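Local atomic coordinates of lipase-esterase related protein (PDB entry 3E0X), a protein that probably acts as a hydrolase of the alpha/beta hydrolase family, related to lipases and esterases, though its substrate is unknown. Residues Leu29-Glu34 against Phe158-Lys163; Lys37-Tyr42 against Gly236-Ile241; Asn43-Asp48 against Ala71-Asn76; Lys192-Lys197 against His227-Val232. One frame throughout, in Å; residues are numbered along the deposited sequence. Where two conformers were deposited one is given.

Contact 1: Leu29-Glu34 against Phe158-Lys163; sequences LKIFGE and FETLEK
Lys30 runs alongside Thr160, the two side chains having opposite headings. The methylenes of the lysine do most of the touching: CE lies 3.8 Å from Thr160 CB, and Lys30 CB is 3.9 Å from that same atom. A bend further along the chain (chi3 -59°) turns the ammonium back to the Thr160 backbone, where Lys30 NZ donates to Thr160 O at 3.1 Å. The C=O...N angle is 117°, and the nitrogen is tilted from the carbonyl plane. This is one of two deposited conformers of Lys30, and the residue is exposed, so the bond may be only partly occupied. Asn28 also donates to Thr160 O. The carboxylate of Glu162 lies nearby without contact and would probably add a mild attraction to the ammonium.

The loop carrying Lys30 follows strand 18-22 of the hydrolase core. Its partner belongs to the helical insertion between strands 109-115 and 191-196, probably the counterpart of the cap of many alpha/beta hydrolases. Here the chain leaves helix 152-158 through a type I turn from Phe158 to Leu161.

Ile31 comes next and is buried. Its CG1 branch is anti to the backbone N (chi1 -159°), which carries CD1 toward residues 158-163. The Ile31 and Thr160 side chains cross at about a right angle, with Ile31 CD1 4.0 Å from Thr160 OG1. That hydroxyl is hydrogen-bonded to Tyr157 O. Ile31 CD1 also meets Leu161 CD1 at 4.2 Å, and Leu161 in turn touches the bound ortho-xylene.

Contact 2: Lys37-Tyr42 against Gly236-Ile241; sequences KYLEDY and GVAEEI
Apolar contacts join Tyr38 and Leu39 to Ala238 and Ile241. The tightest is between two beta carbons, Tyr38 CB and Ala238 CB, at 3.3 Å. This is close for two carbons. Alanine has nothing beyond CB, which is consistent with the near approach of the chains, 5.9 Å between the CA atoms of Tyr38 and Ala238. The Tyr38 ring does not stay over the alanine. With CG anti to the carbonyl carbon (chi1 -56°), the ring runs on past it toward Ala234 and Lys235, at the start of the same helix. Leu39 packs beside the alanine. Its CD2 methyl is 4.0 Å from Ala238 CB. The other methyl, Leu39 CD1, reaches one helical turn further and meets Ile241 CD1 at 4.3 Å. Leu39 also touches Leu19 and Phe21 of strand 18-22, so it is wedged between the sheet and the helix.

Hydrogen bonds shape each segment separately. Leu39 to Tyr42 forms a type I turn, closed by Tyr42 N to Leu39 O at 3.1 Å, and the Tyr42 backbone also bonds to Asn12. The turn lies just before strand 43-47. On the other side, residues 236-241 belong to helix 234-242, the last helix of the chain.

Charged groups lie away from the shared surface. Lys37 pairs with Glu34.

The contact therefore joins the loop before strand 43-47 to the C-terminal helix by hydrocarbon packing. The contacts between the two segments are all carbon to carbon, so shape fit rather than polar pairing holds this face together.

Contact 3: Asn43-Asp48 against Ala71-Asn76; sequences NCILLD and ANFITN
Phe73 carries this contact from the helix side, and Leu47 and Ile45 meet it from the strand. CG of Phe73 is anti to the backbone N (chi1 -178°), and this sends the ring out to the sheet. In the conformer described, one of two deposited for Leu47, the methyl CD1 sits almost over the middle of one ring face. Leu47 CD1 is 3.4 Å from the centroid of the Phe73 ring, only 7° off the ring normal, which makes it a CH-pi contact. The leucine and phenylalanine reach past one another from the two sides. Ile45 comes in obliquely, its CG2 methyl 4.2 Å from Phe73 CE2.

The next residue, Ile74, turns to other strands and packs on Leu20, Ile86 and Leu88. Helix 63-76 thus lies against the sheet between strands 43-47 and 86-91, as the helix of a beta-alpha-beta crossover that passes strand 18-22.

At the helix end Asn76 folds back on Asn72. Asn76 ND2 donates to Asn72 OD1 at 2.8 Å, with an N-H...O angle of 133°. A weak bond from the same amide goes to the Asn72 carbonyl oxygen. Both asparagines are exposed residues, on a side of the helix away from the strand.

The division is amphipathic. The buried contact with the strand rests on one aromatic face and aliphatic methyls, and amides tie the exposed end of the helix to itself.

Contact 4: Lys192-Lys197 against His227-Val232; sequences KAIVAK and HFLLVV. With OXE (ortho-xylene), chain C.
The turn from the pocket residue His227 into helix 229-232 is packed on the end of strand 191-196 through Leu229. A chi1 of 178° swings Leu229 CG away from its own backbone N and puts CD2 against the strand. There Leu229 CD2 lies over the peptide between two strand residues, 3.9 Å from both Val195 C and Ala196 N. Ile194 CG2 meets Leu229 CD2 at 4.1 Å, the side chains crossing at about a right angle. Ala196 CB is slightly further away. Phe222 and Val237 also touch Leu229, so its burial is shared by the neighbouring strand and the C-terminal helix.

Phe228 is the N-cap residue. Its carbonyl oxygen accepts from two backbone donors, Val231 N at 2.8 Å and Val232 N at 2.9 Å, which fix the first turn.

His227 points the other way. Its ring edge meets ortho-xylene, with His227 NE2 3.0 Å from the methyl C1'. That is very short for a nitrogen and a methyl, and its detail is doubtful. His227 ND1 is hydrogen-bonded to Glu199, and the ring touches Ser92 of the Gly-X-Ser-X-Gly sequence. The arrangement is consistent with the serine, histidine and acid triad of the family.

The chemistry is split by residue. A leucine methyl seats the turn on the sheet by apolar packing, and the adjacent histidine presents its imidazole edge to the pocket.

Contacts 1 and 4 meet at the ortho-xylene pocket. Leu161 of contact 1 and His227 of contact 4 both line it, and Ile31 CD1 packs on Phe228 CE1 at 3.8 Å. Contact 4 continues into contact 2, because helices 229-232 and 234-242 are consecutive. Val237 CG2 touches Leu229 CG at 3.6 Å, and Glu240 OE1 forms a salt bridge with Lys192 NZ at 2.7 Å. Contact 3 is further from the ligand, the side chain of Leu47 being about 14 Å from it. Its first segment also touches contact 1: Leu29 N and Asp48 OD1 are 2.8 Å apart, a probable hydrogen bond. Contacts 3 and 4 reach the same sheet, their centres about 22 Å apart.

Contact 1: Leu29-Glu34 against Phe158-Lys163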
# COMPACT_ATOMS: atom_id res chain seq x y z
N LEU A 29 6.73 6.31 3.51
CA LEU A 29 5.46 6.93 3.93
C LEU A 29 5.20 8.28 3.26
O LEU A 29 4.07 8.76 3.26
CB LEU A 29 5.43 7.09 5.48
CG LEU A 29 6.48 7.99 6.10
CD1 LEU A 29 6.08 9.47 6.07
CD2 LEU A 29 6.75 7.59 7.57
N LYS A 30 6.25 8.90 2.70
CA LYS A 30 6.14 10.20 2.04
C LYS A 30 5.16 10.18 0.86
O LYS A 30 4.63 11.22 0.45
CB LYS A 30 7.52 10.68 1.56
CG LYS A 30 8.54 10.91 2.70
CD LYS A 30 9.97 11.23 2.18
CE LYS A 30 10.56 10.11 1.29
NZ LYS A 30 11.85 10.42 0.57
N ILE A 31 4.92 8.99 0.30
CA ILE A 31 4.07 8.86 -0.88
C ILE A 31 2.62 9.22 -0.58
O ILE A 31 1.84 9.52 -1.50
CB ILE A 31 4.18 7.42 -1.49
CG1 ILE A 31 3.75 7.42 -2.98
CG2 ILE A 31 3.38 6.37 -0.65
CD1 ILE A 31 4.64 8.22 -3.90
N PHE A 32 2.26 9.18 0.71
CA PHE A 32 0.90 9.51 1.17
C PHE A 32 0.69 11.00 1.46
O PHE A 32 -0.34 11.37 2.00
CB PHE A 32 0.57 8.66 2.40
CG PHE A 32 0.37 7.20 2.11
CD1 PHE A 32 -0.73 6.78 1.36
CD2 PHE A 32 1.25 6.25 2.60
CE1 PHE A 32 -0.95 5.41 1.11
CE2 PHE A 32 1.03 4.89 2.38
CZ PHE A 32 -0.07 4.48 1.60
N GLY A 33 1.65 11.84 1.07
CA GLY A 33 1.63 13.24 1.44
C GLY A 33 0.41 14.01 0.99
O GLY A 33 -0.03 14.95 1.66
N GLU A 34 -0.13 13.67 -0.18
CA GLU A 34 -1.36 14.32 -0.62
C GLU A 34 -2.59 13.70 0.02
O GLU A 34 -3.48 14.40 0.45
CB GLU A 34 -1.51 14.29 -2.14
CG GLU A 34 -0.52 15.16 -2.85
CD GLU A 34 -0.51 16.62 -2.36
OE1 GLU A 34 -1.53 17.31 -2.49
OE2 GLU A 34 0.55 17.07 -1.87
N PHE A 158 7.19 11.60 -7.23
CA PHE A 158 8.12 10.66 -7.83
C PHE A 158 9.51 10.80 -7.21
O PHE A 158 10.23 9.80 -7.05
CB PHE A 158 8.14 10.80 -9.35
CG PHE A 158 8.70 9.58 -10.06
CD1 PHE A 158 8.01 8.38 -10.05
CD2 PHE A 158 9.90 9.65 -10.74
CE1 PHE A 158 8.51 7.23 -10.70
CE2 PHE A 158 10.42 8.53 -11.38
CZ PHE A 158 9.72 7.32 -11.38
N GLU A 159 9.89 12.02 -6.84
CA GLU A 159 11.21 12.27 -6.23
C GLU A 159 11.31 11.73 -4.81
O GLU A 159 12.41 11.61 -4.27
CB GLU A 159 11.59 13.76 -6.30
CG GLU A 159 12.51 14.33 -5.18
CD GLU A 159 14.01 14.09 -5.39
OE1 GLU A 159 14.48 14.00 -6.55
OE2 GLU A 159 14.75 14.02 -4.37
N THR A 160 10.17 11.38 -4.19
CA THR A 160 10.22 10.79 -2.85
C THR A 160 10.55 9.29 -2.83
O THR A 160 10.78 8.70 -1.74
CB THR A 160 8.91 10.99 -2.03
OG1 THR A 160 7.88 10.13 -2.53
CG2 THR A 160 8.45 12.44 -2.05
N LEU A 161 10.59 8.68 -4.01
CA LEU A 161 10.90 7.26 -4.11
C LEU A 161 12.32 7.04 -3.59
O LEU A 161 13.17 7.94 -3.66
CB LEU A 161 10.80 6.77 -5.54
CG LEU A 161 9.46 6.17 -5.94
CD1 LEU A 161 8.23 7.03 -5.62
CD2 LEU A 161 9.50 5.79 -7.43
N GLU A 162 12.57 5.85 -3.05
CA GLU A 162 13.89 5.51 -2.55
C GLU A 162 14.96 5.68 -3.61
O GLU A 162 14.75 5.33 -4.77
CB GLU A 162 13.87 4.05 -2.07
CG GLU A 162 12.97 3.81 -0.86
CD GLU A 162 13.50 4.46 0.41
OE1 GLU A 162 14.73 4.41 0.65
OE2 GLU A 162 12.70 5.04 1.14
N LYS A 163 16.11 6.20 -3.20
CA LYS A 163 17.18 6.49 -4.15
C LYS A 163 18.05 5.29 -4.51
O LYS A 163 18.65 5.27 -5.59
CB LYS A 163 18.04 7.65 -3.66
CG LYS A 163 17.34 8.98 -3.74
CD LYS A 163 18.23 10.11 -3.23
CE LYS A 163 17.67 11.46 -3.64
NZ LYS A 163 16.40 11.76 -2.93

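Contact 2: Lys37-Tyr42 against Gly236-Ile241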
# COMPACT_ATOMS: atom_id res chain seq x y z
N LYS A 37 -3.75 14.80 3.42
CA LYS A 37 -4.38 16.12 3.54
C LYS A 37 -5.91 16.08 3.62
O LYS A 37 -6.54 17.05 4.10
CB LYS A 37 -3.94 17.04 2.38
CG LYS A 37 -2.44 17.29 2.32
CD LYS A 37 -2.13 18.13 1.08
CE LYS A 37 -0.67 18.55 1.06
NZ LYS A 37 -0.40 19.32 -0.18
N TYR A 38 -6.53 14.98 3.17
CA TYR A 38 -7.99 14.87 3.07
C TYR A 38 -8.56 13.94 4.14
O TYR A 38 -9.77 13.69 4.19
CB TYR A 38 -8.40 14.41 1.64
CG TYR A 38 -7.84 15.35 0.59
CD1 TYR A 38 -8.49 16.56 0.31
CD2 TYR A 38 -6.64 15.08 -0.06
CE1 TYR A 38 -7.95 17.47 -0.64
CE2 TYR A 38 -6.10 15.98 -1.00
CZ TYR A 38 -6.77 17.17 -1.27
OH TYR A 38 -6.28 18.08 -2.20
N LEU A 39 -7.67 13.48 5.02
CA LEU A 39 -8.06 12.52 6.07
C LEU A 39 -7.74 13.03 7.47
O LEU A 39 -7.53 12.25 8.41
CB LEU A 39 -7.37 11.18 5.79
CG LEU A 39 -7.86 10.50 4.50
CD1 LEU A 39 -6.99 9.32 4.10
CD2 LEU A 39 -9.34 10.09 4.66
N GLU A 40 -7.73 14.36 7.61
CA GLU A 40 -7.31 15.03 8.85
C GLU A 40 -8.24 14.82 10.02
O GLU A 40 -7.83 15.06 11.17
CB GLU A 40 -7.12 16.53 8.58
CG GLU A 40 -5.82 16.80 7.91
CD GLU A 40 -5.50 18.27 7.84
OE1 GLU A 40 -5.90 19.01 8.77
OE2 GLU A 40 -4.84 18.67 6.85
N ASP A 41 -9.45 14.34 9.77
CA ASP A 41 -10.40 14.09 10.85
C ASP A 41 -10.15 12.75 11.54
O ASP A 41 -10.80 12.42 12.55
CB ASP A 41 -11.86 14.13 10.34
CG ASP A 41 -12.38 15.57 10.14
OD1 ASP A 41 -11.89 16.48 10.84
OD2 ASP A 41 -13.28 15.78 9.30
N TYR A 42 -9.21 11.98 11.00
CA TYR A 42 -8.89 10.66 11.53
C TYR A 42 -7.52 10.61 12.18
O TYR A 42 -6.70 11.50 11.99
CB TYR A 42 -8.96 9.64 10.40
CG TYR A 42 -10.24 9.73 9.60
CD1 TYR A 42 -11.49 9.62 10.21
CD2 TYR A 42 -10.20 9.95 8.22
CE1 TYR A 42 -12.67 9.71 9.47
CE2 TYR A 42 -11.36 10.03 7.48
CZ TYR A 42 -12.59 9.91 8.10
OH TYR A 42 -13.71 9.99 7.31
N GLY A 236 -10.18 12.48 -4.40
CA GLY A 236 -11.19 11.49 -4.78
C GLY A 236 -10.93 10.17 -4.07
O GLY A 236 -11.87 9.49 -3.62
N VAL A 237 -9.66 9.80 -3.94
CA VAL A 237 -9.34 8.56 -3.21
C VAL A 237 -9.79 8.68 -1.74
O VAL A 237 -10.41 7.75 -1.18
CB VAL A 237 -7.84 8.24 -3.31
CG1 VAL A 237 -7.45 7.11 -2.35
CG2 VAL A 237 -7.48 7.89 -4.74
N ALA A 238 -9.51 9.82 -1.12
CA ALA A 238 -9.93 10.02 0.28
C ALA A 238 -11.44 9.92 0.43
O ALA A 238 -11.91 9.35 1.41
CB ALA A 238 -9.41 11.32 0.85
N GLU A 239 -12.21 10.44 -0.53
CA GLU A 239 -13.67 10.32 -0.46
C GLU A 239 -14.08 8.85 -0.46
O GLU A 239 -15.03 8.46 0.26
CB GLU A 239 -14.32 11.11 -1.61
CG GLU A 239 -14.20 12.63 -1.42
CD GLU A 239 -14.76 13.10 -0.06
OE1 GLU A 239 -15.95 12.81 0.24
OE2 GLU A 239 -13.99 13.73 0.70
N GLU A 240 -13.36 8.04 -1.24
CA GLU A 240 -13.68 6.63 -1.36
C GLU A 240 -13.15 5.79 -0.19
O GLU A 240 -13.44 4.58 -0.09
CB GLU A 240 -13.13 6.09 -2.68
CG GLU A 240 -13.87 6.68 -3.87
CD GLU A 240 -15.29 6.18 -4.01
OE1 GLU A 240 -15.60 5.04 -3.60
OE2 GLU A 240 -16.11 6.94 -4.58
N ILE A 241 -12.36 6.41 0.67
CA ILE A 241 -12.00 5.83 1.96
C ILE A 241 -13.05 6.22 3.00
O ILE A 241 -13.55 5.37 3.75
CB ILE A 241 -10.57 6.24 2.38
CG1 ILE A 241 -9.58 5.57 1.43
CG2 ILE A 241 -10.28 5.80 3.81
CD1 ILE A 241 -8.16 6.08 1.53

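Contact 3: Asn43-Asp48 against Ala71-Asn76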
# COMPACT_ATOMS: atom_id res chain seq x y z
N ASN A 43 -7.29 9.56 12.97
CA ASN A 43 -6.03 9.39 13.67
C ASN A 43 -5.11 8.67 12.70
O ASN A 43 -5.25 7.46 12.51
CB ASN A 43 -6.26 8.59 14.95
CG ASN A 43 -4.98 8.30 15.69
OD1 ASN A 43 -4.08 9.13 15.72
ND2 ASN A 43 -4.90 7.11 16.29
N CYS A 44 -4.20 9.40 12.06
CA CYS A 44 -3.42 8.86 10.94
C CYS A 44 -2.02 8.46 11.36
O CYS A 44 -1.24 9.28 11.89
CB CYS A 44 -3.33 9.88 9.79
SG CYS A 44 -4.92 10.33 9.04
N ILE A 45 -1.67 7.21 11.07
CA ILE A 45 -0.35 6.67 11.40
C ILE A 45 0.23 6.18 10.09
O ILE A 45 -0.35 5.33 9.43
CB ILE A 45 -0.46 5.50 12.43
CG1 ILE A 45 -1.15 5.97 13.73
CG2 ILE A 45 0.91 4.97 12.77
CD1 ILE A 45 -1.62 4.81 14.67
N LEU A 46 1.37 6.74 9.69
CA LEU A 46 1.98 6.38 8.40
C LEU A 46 3.29 5.69 8.70
O LEU A 46 4.16 6.28 9.31
CB LEU A 46 2.17 7.62 7.51
CG LEU A 46 0.79 8.27 7.29
CD1 LEU A 46 0.61 9.46 8.21
CD2 LEU A 46 0.50 8.62 5.83
N LEU A 47 3.42 4.42 8.29
CA LEU A 47 4.54 3.54 8.60
C LEU A 47 5.63 3.59 7.54
O LEU A 47 5.29 3.62 6.35
CB LEU A 47 3.97 2.12 8.62
CG LEU A 47 4.53 1.03 9.53
CD1 LEU A 47 4.72 1.58 10.93
CD2 LEU A 47 3.61 -0.20 9.53
N ASP A 48 6.90 3.54 7.92
CA ASP A 48 7.96 3.18 6.96
C ASP A 48 8.26 1.69 7.14
O ASP A 48 8.61 1.22 8.24
CB ASP A 48 9.24 3.99 7.21
CG ASP A 48 9.24 5.36 6.53
OD1 ASP A 48 8.58 5.55 5.48
OD2 ASP A 48 9.96 6.26 7.04
N ALA A 71 2.29 -6.65 11.32
CA ALA A 71 1.52 -7.23 12.41
C ALA A 71 2.20 -6.98 13.77
O ALA A 71 1.53 -6.63 14.75
CB ALA A 71 1.25 -8.74 12.18
N ASN A 72 3.53 -7.11 13.82
CA ASN A 72 4.27 -6.82 15.06
C ASN A 72 4.06 -5.38 15.49
O ASN A 72 3.86 -5.10 16.68
CB ASN A 72 5.74 -7.16 14.84
CG ASN A 72 6.62 -6.84 16.01
OD1 ASN A 72 6.32 -7.25 17.14
ND2 ASN A 72 7.72 -6.14 15.76
N PHE A 73 4.08 -4.46 14.53
CA PHE A 73 3.86 -3.04 14.83
C PHE A 73 2.44 -2.85 15.40
O PHE A 73 2.25 -2.20 16.43
CB PHE A 73 4.03 -2.19 13.55
CG PHE A 73 3.87 -0.72 13.79
CD1 PHE A 73 4.96 0.05 14.19
CD2 PHE A 73 2.61 -0.11 13.67
CE1 PHE A 73 4.80 1.43 14.45
CE2 PHE A 73 2.46 1.25 13.91
CZ PHE A 73 3.55 2.01 14.31
N ILE A 74 1.44 -3.37 14.71
CA ILE A 74 0.07 -3.17 15.18
C ILE A 74 -0.11 -3.68 16.63
O ILE A 74 -0.68 -2.99 17.49
CB ILE A 74 -0.93 -3.86 14.26
CG1 ILE A 74 -0.93 -3.16 12.90
CG2 ILE A 74 -2.32 -3.87 14.88
CD1 ILE A 74 -1.58 -4.01 11.76
N THR A 75 0.39 -4.88 16.89
CA THR A 75 0.17 -5.51 18.17
C THR A 75 0.94 -4.84 19.28
O THR A 75 0.45 -4.73 20.42
CB THR A 75 0.53 -7.00 18.04
OG1 THR A 75 -0.37 -7.60 17.11
CG2 THR A 75 0.40 -7.74 19.39
N ASN A 76 2.13 -4.32 18.96
CA ASN A 76 3.09 -3.93 19.99
C ASN A 76 3.45 -2.46 20.10
O ASN A 76 3.92 -2.04 21.15
CB ASN A 76 4.37 -4.79 19.89
CG ASN A 76 4.09 -6.25 20.15
OD1 ASN A 76 3.62 -6.63 21.24
ND2 ASN A 76 4.34 -7.07 19.15

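Contact 4: Lys192-Lys197 against His227-Val232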
# COMPACT_ATOMS: atom_id res chain seq x y z
N LYS A 192 -11.96 -3.04 0.93
CA LYS A 192 -12.30 -2.24 -0.26
C LYS A 192 -11.07 -2.11 -1.14
O LYS A 192 -9.99 -1.83 -0.63
CB LYS A 192 -12.80 -0.83 0.09
CG LYS A 192 -13.13 0.03 -1.11
CD LYS A 192 -13.95 1.24 -0.72
CE LYS A 192 -14.38 1.98 -1.97
NZ LYS A 192 -15.26 3.15 -1.63
N ALA A 193 -11.24 -2.33 -2.44
CA ALA A 193 -10.15 -2.12 -3.39
C ALA A 193 -10.46 -0.83 -4.16
O ALA A 193 -11.62 -0.61 -4.54
CB ALA A 193 -10.04 -3.30 -4.33
N ILE A 194 -9.43 -0.00 -4.40
CA ILE A 194 -9.58 1.27 -5.13
C ILE A 194 -8.45 1.28 -6.16
O ILE A 194 -7.30 1.05 -5.79
CB ILE A 194 -9.40 2.49 -4.20
CG1 ILE A 194 -10.49 2.51 -3.12
CG2 ILE A 194 -9.47 3.79 -5.01
CD1 ILE A 194 -10.18 3.51 -2.00
N VAL A 195 -8.77 1.56 -7.42
CA VAL A 195 -7.75 1.45 -8.49
C VAL A 195 -8.21 2.27 -9.69
O VAL A 195 -9.40 2.53 -9.84
CB VAL A 195 -7.57 -0.03 -8.91
CG1 VAL A 195 -8.80 -0.58 -9.61
CG2 VAL A 195 -6.32 -0.25 -9.77
N ALA A 196 -7.25 2.67 -10.53
CA ALA A 196 -7.55 3.34 -11.80
C ALA A 196 -7.60 2.30 -12.93
O ALA A 196 -6.72 1.42 -13.04
CB ALA A 196 -6.49 4.38 -12.09
N LYS A 197 -8.62 2.44 -13.79
CA LYS A 197 -8.83 1.52 -14.89
C LYS A 197 -7.65 1.48 -15.85
O LYS A 197 -7.35 0.42 -16.43
CB LYS A 197 -10.11 1.91 -15.64
CG LYS A 197 -10.47 1.02 -16.84
CD LYS A 197 -11.74 1.56 -17.48
CE LYS A 197 -12.03 0.85 -18.81
NZ LYS A 197 -13.09 1.57 -19.57
N HIS A 227 -0.89 4.68 -11.77
CA HIS A 227 -0.41 4.20 -10.47
C HIS A 227 -0.22 5.34 -9.45
O HIS A 227 -0.03 5.09 -8.25
CB HIS A 227 0.87 3.37 -10.65
CG HIS A 227 1.14 2.43 -9.53
ND1 HIS A 227 0.24 1.47 -9.13
CD2 HIS A 227 2.24 2.26 -8.76
CE1 HIS A 227 0.75 0.78 -8.12
NE2 HIS A 227 1.97 1.24 -7.88
N PHE A 228 -0.27 6.58 -9.94
CA PHE A 228 -0.20 7.74 -9.05
C PHE A 228 -1.58 8.33 -8.76
O PHE A 228 -1.69 9.48 -8.36
CB PHE A 228 0.78 8.81 -9.59
CG PHE A 228 2.12 8.83 -8.89
CD1 PHE A 228 2.63 7.70 -8.24
CD2 PHE A 228 2.90 9.98 -8.95
CE1 PHE A 228 3.89 7.74 -7.63
CE2 PHE A 228 4.14 10.04 -8.34
CZ PHE A 228 4.66 8.93 -7.69
N LEU A 229 -2.62 7.51 -8.90
CA LEU A 229 -3.97 7.90 -8.50
C LEU A 229 -3.98 8.55 -7.12
O LEU A 229 -4.65 9.56 -6.92
CB LEU A 229 -4.88 6.67 -8.49
CG LEU A 229 -6.33 6.86 -8.04
CD1 LEU A 229 -7.12 7.76 -9.01
CD2 LEU A 229 -7.02 5.48 -7.89
N LEU A 230 -3.22 7.99 -6.18
CA LEU A 230 -3.23 8.49 -4.78
C LEU A 230 -2.58 9.87 -4.63
O LEU A 230 -2.65 10.47 -3.54
CB LEU A 230 -2.54 7.50 -3.81
CG LEU A 230 -1.00 7.50 -3.73
CD1 LEU A 230 -0.54 6.61 -2.57
CD2 LEU A 230 -0.26 7.12 -5.02
N VAL A 231 -1.88 10.31 -5.68
CA VAL A 231 -1.21 11.61 -5.69
C VAL A 231 -2.03 12.61 -6.51
O VAL A 231 -2.34 13.71 -6.04
CB VAL A 231 0.22 11.49 -6.27
CG1 VAL A 231 0.75 12.86 -6.71
CG2 VAL A 231 1.12 10.86 -5.25
N VAL A 232 -2.40 12.22 -7.73
CA VAL A 232 -3.10 13.16 -8.62
C VAL A 232 -4.59 13.28 -8.33
O VAL A 232 -5.23 14.27 -8.72
CB VAL A 232 -2.87 12.83 -10.12
CG1 VAL A 232 -1.39 12.84 -10.42
CG2 VAL A 232 -3.48 11.49 -10.50
C1 OXE C . 5.27 1.47 -7.45
C2 OXE C . 5.35 2.48 -6.36
C3 OXE C . 5.88 3.74 -6.61
C4 OXE C . 6.33 4.03 -7.91
C5 OXE C . 6.27 3.09 -8.94
C6 OXE C . 5.73 1.81 -8.72
C1' OXE C . 4.67 0.12 -7.15
C2' OXE C . 4.86 2.12 -4.99